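Local coordinates for ferrous iron uptake transporter protein B (Streptococcus thermophilus, PDB 3TAH), which binds guanine nucleotides through the G domain of the cytosolic portion present here, and probably uses GTP to drive ferrous iron uptake across the membrane, at residues Leu178-Leu189 / Ala198-Phe206. The protein carries 1 engineered substitution. Residues are numbered along the deposited sequence; the frame is centred on the assembly and turned at random.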
loop_
_atom_site.group_PDB
_atom_site.type_symbol
_atom_site.label_atom_id
_atom_site.label_comp_id
_atom_site.label_asym_id
_atom_site.label_seq_id
_atom_site.Cartn_x
_atom_site.Cartn_y
_atom_site.Cartn_z
ATOM N N LEU A 178 11.592 10.601 -13.086
ATOM C CA LEU A 178 10.648 10.769 -11.984
ATOM C C LEU A 178 11.381 10.772 -10.651
ATOM O O LEU A 178 11.032 11.552 -9.776
ATOM C CB LEU A 178 9.538 9.708 -11.995
ATOM C CG LEU A 178 8.494 9.850 -10.875
ATOM C CD1 LEU A 178 7.884 11.266 -10.839
ATOM C CD2 LEU A 178 7.405 8.806 -11.038
ATOM N N GLU A 179 12.381 9.903 -10.496
ATOM C CA GLU A 179 13.208 9.870 -9.272
ATOM C C GLU A 179 13.908 11.205 -8.998
ATOM O O GLU A 179 13.998 11.626 -7.842
ATOM C CB GLU A 179 14.217 8.720 -9.311
ATOM C CG GLU A 179 13.574 7.325 -9.269
ATOM C CD GLU A 179 12.796 7.071 -8.006
ATOM O OE1 GLU A 179 13.158 7.631 -6.946
ATOM O OE2 GLU A 179 11.804 6.312 -8.059
ATOM N N ALA A 180 14.366 11.884 -10.054
ATOM C CA ALA A 180 14.960 13.217 -9.925
ATOM C C ALA A 180 13.943 14.200 -9.345
ATOM O O ALA A 180 14.257 14.966 -8.422
ATOM C CB ALA A 180 15.483 13.720 -11.300
ATOM N N ALA A 181 12.719 14.162 -9.870
ATOM C CA ALA A 181 11.641 15.008 -9.355
ATOM C C ALA A 181 11.311 14.706 -7.889
ATOM O O ALA A 181 11.140 15.616 -7.083
ATOM C CB ALA A 181 10.376 14.859 -10.218
ATOM N N ILE A 182 11.200 13.426 -7.548
ATOM C CA ILE A 182 10.899 13.024 -6.164
ATOM C C ILE A 182 12.017 13.490 -5.204
ATOM O O ILE A 182 11.731 14.049 -4.126
ATOM C CB ILE A 182 10.687 11.509 -6.060
ATOM C CG1 ILE A 182 9.430 11.091 -6.840
ATOM C CG2 ILE A 182 10.594 11.061 -4.582
ATOM C CD1 ILE A 182 9.357 9.588 -7.070
ATOM N N SER A 183 13.267 13.249 -5.591
ATOM C CA SER A 183 14.427 13.720 -4.818
ATOM C C SER A 183 14.417 15.228 -4.541
ATOM O O SER A 183 14.726 15.652 -3.431
ATOM C CB SER A 183 15.735 13.344 -5.517
ATOM O OG SER A 183 16.005 11.970 -5.319
ATOM N N GLN A 184 14.094 16.025 -5.554
ATOM C CA GLN A 184 14.039 17.496 -5.406
ATOM C C GLN A 184 12.858 17.945 -4.549
ATOM O O GLN A 184 12.979 18.895 -3.770
ATOM C CB GLN A 184 14.064 18.178 -6.770
ATOM C CG GLN A 184 15.433 18.013 -7.414
ATOM C CD GLN A 184 15.440 18.369 -8.876
ATOM O OE1 GLN A 184 14.693 19.226 -9.303
ATOM N NE2 GLN A 184 16.298 17.711 -9.644
ATOM N N ILE A 185 11.724 17.252 -4.662
ATOM C CA ILE A 185 10.577 17.543 -3.799
ATOM C C ILE A 185 10.923 17.188 -2.341
ATOM O O ILE A 185 10.593 17.950 -1.423
ATOM C CB ILE A 185 9.279 16.855 -4.283
ATOM C CG1 ILE A 185 8.817 17.497 -5.591
ATOM C CG2 ILE A 185 8.180 16.978 -3.228
ATOM C CD1 ILE A 185 7.731 16.706 -6.306
ATOM N N LEU A 186 11.599 16.060 -2.134
ATOM C CA LEU A 186 12.096 15.696 -0.797
ATOM C C LEU A 186 13.017 16.775 -0.219
ATOM O O LEU A 186 12.884 17.112 0.956
ATOM C CB LEU A 186 12.800 14.337 -0.809
ATOM C CG LEU A 186 11.896 13.115 -0.944
ATOM C CD1 LEU A 186 12.738 11.856 -1.238
ATOM C CD2 LEU A 186 11.019 12.931 0.319
ATOM N N GLU A 187 13.928 17.312 -1.034
ATOM C CA GLU A 187 14.806 18.418 -0.600
ATOM C C GLU A 187 13.980 19.634 -0.197
ATOM O O GLU A 187 14.230 20.228 0.843
ATOM C CB GLU A 187 15.771 18.866 -1.707
ATOM C CG GLU A 187 16.820 17.861 -2.128
ATOM C CD GLU A 187 17.411 18.147 -3.526
ATOM O OE1 GLU A 187 17.325 19.298 -4.027
ATOM O OE2 GLU A 187 17.967 17.210 -4.139
ATOM N N VAL A 188 12.992 19.995 -1.012
ATOM C CA VAL A 188 12.135 21.127 -0.713
ATOM C C VAL A 188 11.311 20.896 0.565
ATOM O O VAL A 188 11.102 21.821 1.347
ATOM C CB VAL A 188 11.179 21.449 -1.868
ATOM N N LEU A 189 10.855 19.661 0.765
ATOM C CA LEU A 189 10.064 19.314 1.948
ATOM C C LEU A 189 10.828 19.449 3.264
ATOM O O LEU A 189 10.253 19.867 4.280
ATOM C CB LEU A 189 9.505 17.892 1.822
ATOM C CG LEU A 189 8.240 17.801 0.968
ATOM C CD1 LEU A 189 7.947 16.348 0.637
ATOM C CD2 LEU A 189 7.050 18.424 1.687
ATOM N N ALA A 198 7.950 10.214 3.866
ATOM C CA ALA A 198 8.335 11.370 3.046
ATOM C C ALA A 198 8.099 11.109 1.568
ATOM O O ALA A 198 7.605 11.986 0.865
ATOM C CB ALA A 198 9.784 11.782 3.282
ATOM N N ARG A 199 8.429 9.906 1.111
ATOM C CA ARG A 199 8.252 9.541 -0.298
ATOM C C ARG A 199 6.775 9.537 -0.721
ATOM O O ARG A 199 6.455 9.985 -1.829
ATOM C CB ARG A 199 8.916 8.196 -0.587
ATOM C CG ARG A 199 8.991 7.862 -2.047
ATOM C CD ARG A 199 9.859 6.633 -2.269
ATOM N NE ARG A 199 9.753 6.213 -3.653
ATOM C CZ ARG A 199 10.471 6.681 -4.672
ATOM N NH1 ARG A 199 11.413 7.610 -4.518
ATOM N NH2 ARG A 199 10.240 6.203 -5.891
ATOM N N PHE A 200 5.894 9.046 0.158
ATOM C CA PHE A 200 4.452 9.081 -0.086
ATOM C C PHE A 200 4.001 10.515 -0.331
ATOM O O PHE A 200 3.273 10.796 -1.281
ATOM C CB PHE A 200 3.657 8.512 1.101
ATOM C CG PHE A 200 2.178 8.596 0.912
ATOM C CD1 PHE A 200 1.489 7.546 0.334
ATOM C CD2 PHE A 200 1.468 9.722 1.311
ATOM C CE1 PHE A 200 0.125 7.622 0.137
ATOM C CE2 PHE A 200 0.094 9.787 1.114
ATOM C CZ PHE A 200 -0.563 8.736 0.531
ATOM N N TYR A 201 4.426 11.416 0.551
ATOM C CA TYR A 201 4.052 12.819 0.434
ATOM C C TYR A 201 4.682 13.468 -0.796
ATOM O O TYR A 201 4.025 14.252 -1.473
ATOM C CB TYR A 201 4.444 13.589 1.688
ATOM C CG TYR A 201 3.555 13.302 2.858
ATOM C CD1 TYR A 201 2.243 13.774 2.884
ATOM C CD2 TYR A 201 4.010 12.580 3.944
ATOM C CE1 TYR A 201 1.412 13.516 3.959
ATOM C CE2 TYR A 201 3.187 12.323 5.020
ATOM C CZ TYR A 201 1.894 12.798 5.023
ATOM O OH TYR A 201 1.069 12.532 6.091
ATOM N N ALA A 202 5.940 13.143 -1.086
ATOM C CA ALA A 202 6.612 13.728 -2.243
ATOM C C ALA A 202 5.889 13.353 -3.551
ATOM O O ALA A 202 5.687 14.196 -4.422
ATOM C CB ALA A 202 8.081 13.322 -2.289
ATOM N N ILE A 203 5.498 12.092 -3.683
ATOM C CA ILE A 203 4.802 11.622 -4.880
ATOM C C ILE A 203 3.422 12.264 -4.978
ATOM O O ILE A 203 3.008 12.680 -6.062
ATOM C CB ILE A 203 4.690 10.085 -4.927
ATOM C CG1 ILE A 203 6.073 9.476 -5.111
ATOM C CG2 ILE A 203 3.785 9.645 -6.111
ATOM C CD1 ILE A 203 6.144 8.006 -4.843
ATOM N N LYS A 204 2.709 12.337 -3.855
ATOM C CA LYS A 204 1.408 13.013 -3.825
ATOM C C LYS A 204 1.486 14.480 -4.227
ATOM O O LYS A 204 0.624 14.979 -4.942
ATOM C CB LYS A 204 0.773 12.889 -2.442
ATOM C CG LYS A 204 0.252 11.498 -2.159
ATOM C CD LYS A 204 -1.126 11.311 -2.726
ATOM C CE LYS A 204 -1.535 9.851 -2.813
ATOM N NZ LYS A 204 -0.774 9.148 -3.880
ATOM N N LEU A 205 2.518 15.174 -3.763
ATOM C CA LEU A 205 2.713 16.564 -4.143
ATOM C C LEU A 205 2.999 16.699 -5.629
ATOM O O LEU A 205 2.485 17.620 -6.284
ATOM C CB LEU A 205 3.848 17.194 -3.339
ATOM C CG LEU A 205 3.432 17.496 -1.894
ATOM C CD1 LEU A 205 4.661 17.734 -1.037
ATOM C CD2 LEU A 205 2.465 18.675 -1.854
ATOM N N PHE A 206 3.807 15.777 -6.150
ATOM C CA PHE A 206 4.153 15.793 -7.561
ATOM C C PHE A 206 2.892 15.678 -8.421
ATOM O O PHE A 206 2.728 16.419 -9.402
ATOM C CB PHE A 206 5.133 14.676 -7.920
ATOM C CG PHE A 206 5.486 14.643 -9.385
ATOM C CD1 PHE A 206 6.475 15.479 -9.895
ATOM C CD2 PHE A 206 4.822 13.791 -10.260
ATOM C CE1 PHE A 206 6.800 15.455 -11.260
ATOM C CE2 PHE A 206 5.136 13.761 -11.630
ATOM C CZ PHE A 206 6.124 14.588 -12.133
#
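Helices 178-189 and 198-206 cross nearly at right angles (109°), their axes 9.0 Å apart, and approach most closely where Ile185 faces Ala202. The small Ala202 side chain is a knob set into a hole formed by Ile182, Ile185, Leu186 and Leu189, with its CB 3.8 Å from Ile185 CG2. Beside it, Leu186 CD2 presses on Ala198 CB at a tight 3.4 Å, while Leu189 CD2 and Leu205 CD1 meet tip to tip. Phe206, its ring thrown anti to the backbone N (chi1 179°), reaches helix 178-189: Leu178 CD1 makes a CH-pi contact over one face, 4.0 Å from the ring centroid, and Ile185 CD1 lies at the edge. Thr233 of helix 220-237 also touches Phe206. Arg199, extended from CG to NE, crosses Ile182 to meet Glu179 end-on: Arg199 NH1 donates to Glu179 OE1 (3.0 Å) and Arg199 NH2 to Glu179 OE2 (2.7 Å), both through syn lone pairs, with carboxylate and guanidinium nearly coplanar (7°). Ile182 CD1 covers one guanidinium face, and the backbone N of Tyr174 also hydrogen-bonds to Glu179 OE2. Within the FeoB cytosolic helical domain, this bidentate salt bridge fixes the rotation of both charged groups beside an otherwise apolar interface, where burial of Arg199 probably strengthens their attraction.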